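Transcriptional regulator, HTH_3 family (Vibrio cholerae, PDB 1Y9Q) probably binds DNA through a helix-turn-helix domain to regulate transcription, and holds a zinc ion with D-methionine in its cupin domain. Local coordinates at residues V126-H131 with H162-V167. Sequence-based numbering, arbitrary orientation.
With ZN (zinc ion), chain B; MED (D-methionine), chain C.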
loop_
_atom_site.group_PDB
_atom_site.type_symbol
_atom_site.label_atom_id
_atom_site.label_comp_id
_atom_site.label_asym_id
_atom_site.label_seq_id
_atom_site.Cartn_x
_atom_site.Cartn_y
_atom_site.Cartn_z
ATOM N N VAL A 126 -3.709 16.434 1.276
ATOM C CA VAL A 126 -2.338 16.617 0.800
ATOM C C VAL A 126 -2.277 16.202 -0.665
ATOM O O VAL A 126 -2.752 15.129 -1.032
ATOM C CB VAL A 126 -1.331 15.785 1.616
ATOM C CG1 VAL A 126 0.063 15.931 1.022
ATOM C CG2 VAL A 126 -1.331 16.261 3.056
ATOM N N ILE A 127 -1.689 17.059 -1.493
ATOM C CA ILE A 127 -1.589 16.815 -2.930
ATOM C C ILE A 127 -0.132 16.681 -3.386
ATOM O O ILE A 127 0.749 17.383 -2.891
ATOM C CB ILE A 127 -2.279 17.979 -3.694
ATOM C CG1 ILE A 127 -3.790 17.931 -3.436
ATOM C CG2 ILE A 127 -1.947 17.926 -5.188
ATOM C CD1 ILE A 127 -4.533 19.187 -3.865
ATOM N N GLU A 128 0.128 15.771 -4.320
ATOM C CA GLU A 128 1.489 15.597 -4.822
ATOM C C GLU A 128 1.599 15.846 -6.310
ATOM O O GLU A 128 0.673 15.547 -7.070
ATOM C CB GLU A 128 2.008 14.186 -4.531
ATOM C CG GLU A 128 2.425 13.966 -3.097
ATOM C CD GLU A 128 3.092 12.621 -2.890
ATOM O OE1 GLU A 128 3.980 12.267 -3.691
ATOM O OE2 GLU A 128 2.732 11.924 -1.925
ATOM N N TYR A 129 2.743 16.405 -6.704
ATOM C CA TYR A 129 3.080 16.675 -8.095
ATOM C C TYR A 129 4.324 15.840 -8.387
ATOM O O TYR A 129 5.209 15.725 -7.536
ATOM C CB TYR A 129 3.441 18.143 -8.311
ATOM C CG TYR A 129 2.281 19.098 -8.240
ATOM C CD1 TYR A 129 1.725 19.629 -9.404
ATOM C CD2 TYR A 129 1.748 19.488 -7.013
ATOM C CE1 TYR A 129 0.668 20.529 -9.351
ATOM C CE2 TYR A 129 0.680 20.389 -6.948
ATOM C CZ TYR A 129 0.150 20.905 -8.122
ATOM O OH TYR A 129 -0.888 21.805 -8.078
ATOM N N ILE A 130 4.390 15.278 -9.589
ATOM C CA ILE A 130 5.524 14.457 -10.000
ATOM C C ILE A 130 6.014 14.919 -11.370
ATOM O O ILE A 130 5.211 15.157 -12.273
ATOM C CB ILE A 130 5.119 12.962 -10.134
ATOM C CG1 ILE A 130 4.571 12.424 -8.810
ATOM C CG2 ILE A 130 6.311 12.142 -10.594
ATOM C CD1 ILE A 130 5.603 12.272 -7.715
ATOM N N HIS A 131 7.329 15.048 -11.514
ATOM C CA HIS A 131 7.935 15.443 -12.783
ATOM C C HIS A 131 9.167 14.558 -12.953
ATOM O O HIS A 131 10.114 14.639 -12.165
ATOM C CB HIS A 131 8.344 16.919 -12.764
ATOM C CG HIS A 131 8.754 17.447 -14.104
ATOM N ND1 HIS A 131 9.421 18.642 -14.262
ATOM C CD2 HIS A 131 8.598 16.937 -15.350
ATOM C CE1 HIS A 131 9.664 18.843 -15.546
ATOM N NE2 HIS A 131 9.174 17.823 -16.227
ATOM N N HIS A 162 -0.777 5.095 -2.146
ATOM C CA HIS A 162 -0.099 5.450 -3.388
ATOM C C HIS A 162 1.291 4.855 -3.396
ATOM O O HIS A 162 1.683 4.174 -2.452
ATOM C CB HIS A 162 -0.041 6.982 -3.585
ATOM C CG HIS A 162 0.698 7.726 -2.513
ATOM N ND1 HIS A 162 0.197 7.903 -1.243
ATOM C CD2 HIS A 162 1.884 8.386 -2.543
ATOM C CE1 HIS A 162 1.038 8.640 -0.535
ATOM N NE2 HIS A 162 2.070 8.945 -1.303
ATOM N N GLY A 163 2.034 5.090 -4.470
ATOM C CA GLY A 163 3.372 4.538 -4.536
ATOM C C GLY A 163 4.154 5.016 -5.736
ATOM O O GLY A 163 3.603 5.659 -6.630
ATOM N N TYR A 164 5.444 4.697 -5.748
ATOM C CA TYR A 164 6.337 5.090 -6.831
ATOM C C TYR A 164 7.222 3.906 -7.174
ATOM O O TYR A 164 7.642 3.171 -6.286
ATOM C CB TYR A 164 7.227 6.248 -6.391
ATOM C CG TYR A 164 6.534 7.238 -5.491
ATOM C CD1 TYR A 164 6.329 6.956 -4.140
ATOM C CD2 TYR A 164 6.060 8.447 -5.994
ATOM C CE1 TYR A 164 5.670 7.856 -3.311
ATOM C CE2 TYR A 164 5.398 9.353 -5.173
ATOM C CZ TYR A 164 5.206 9.049 -3.836
ATOM O OH TYR A 164 4.546 9.940 -3.033
ATOM N N ALA A 165 7.511 3.725 -8.457
ATOM C CA ALA A 165 8.363 2.623 -8.872
ATOM C C ALA A 165 9.198 2.983 -10.092
ATOM O O ALA A 165 8.703 3.581 -11.047
ATOM C CB ALA A 165 7.515 1.391 -9.169
ATOM N N ALA A 166 10.472 2.622 -10.046
ATOM C CA ALA A 166 11.366 2.873 -11.165
ATOM C C ALA A 166 11.195 1.679 -12.095
ATOM O O ALA A 166 11.305 0.532 -11.655
ATOM C CB ALA A 166 12.801 2.961 -10.677
ATOM N N VAL A 167 10.891 1.936 -13.365
ATOM C CA VAL A 167 10.719 0.851 -14.323
ATOM C C VAL A 167 12.089 0.550 -14.923
ATOM O O VAL A 167 12.441 -0.613 -15.144
ATOM C CB VAL A 167 9.713 1.219 -15.424
ATOM C CG1 VAL A 167 9.411 -0.004 -16.273
ATOM C CG2 VAL A 167 8.430 1.744 -14.791
HETATM ZN ZN ZN B . 3.754 10.393 -1.023
HETATM N N MED C . 5.556 11.663 -0.746
HETATM C CA MED C . 6.691 10.819 -0.271
HETATM C C MED C . 6.231 9.378 -0.016
HETATM O O MED C . 5.063 9.005 -0.195
HETATM C CB MED C . 7.831 10.876 -1.313
HETATM C CG MED C . 9.122 10.121 -1.067
HETATM S SD MED C . 9.918 10.959 0.337
HETATM C CE MED C . 10.261 12.540 -0.298
HETATM O OXT MED C . 7.045 8.549 0.389
#
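Strands 127-131 and 162-166 face each other from the two opposed sheets of the domain, running in nearly the same direction (16° between their axes); the axes approach to 11.2 Å, and E128 lies across from H162 and I130 from Y164. Side chains from both strands cross the gap and meet at a zinc ion. E128 reaches it with a chain extended beyond CG, and OE2 binds the metal at 2.0 Å. From the facing strand, H162 NE2 and Y164 OH each bind it at 2.2 Å. With CG between its backbone N and carbonyl carbon (chi1 61°), the H162 ring is directed into the space between the strands, where NE2 meets the zinc. At the far side of the imidazole ND1 is hydrogen-bonded to the carbonyl oxygen of Q160, which, together with the zinc bond at NE2, helps hold the ring's rotation. This is the metal site of a cupin jelly-roll barrel, set between its two sheets; H122 adds a fourth protein ligand. D-methionine completes a six-coordinate shell, chelating the zinc ion through its amino N and, at 2.1 Å from the zinc, its carboxylate O; S119 also hydrogen-bonds to the amino acid. The second carboxylate oxygen of E128, OE1, comes within 2.5 Å of Y164 OH, a very short approach between two oxygens. Carboxylate and phenol ring are nearly coplanar, 23° apart, and OE1, the zinc ion and the ligand O all lie at the edge of the ring in its plane. Farther along the strands the contact turns apolar: I130 CD1 meets the ring edge of Y164 at CE2, 3.9 Å away, while M137 of strand 137-141 packs against both side chains. F156 of strand 153-157 touches E128 and I130, and its ring also meets that of H162.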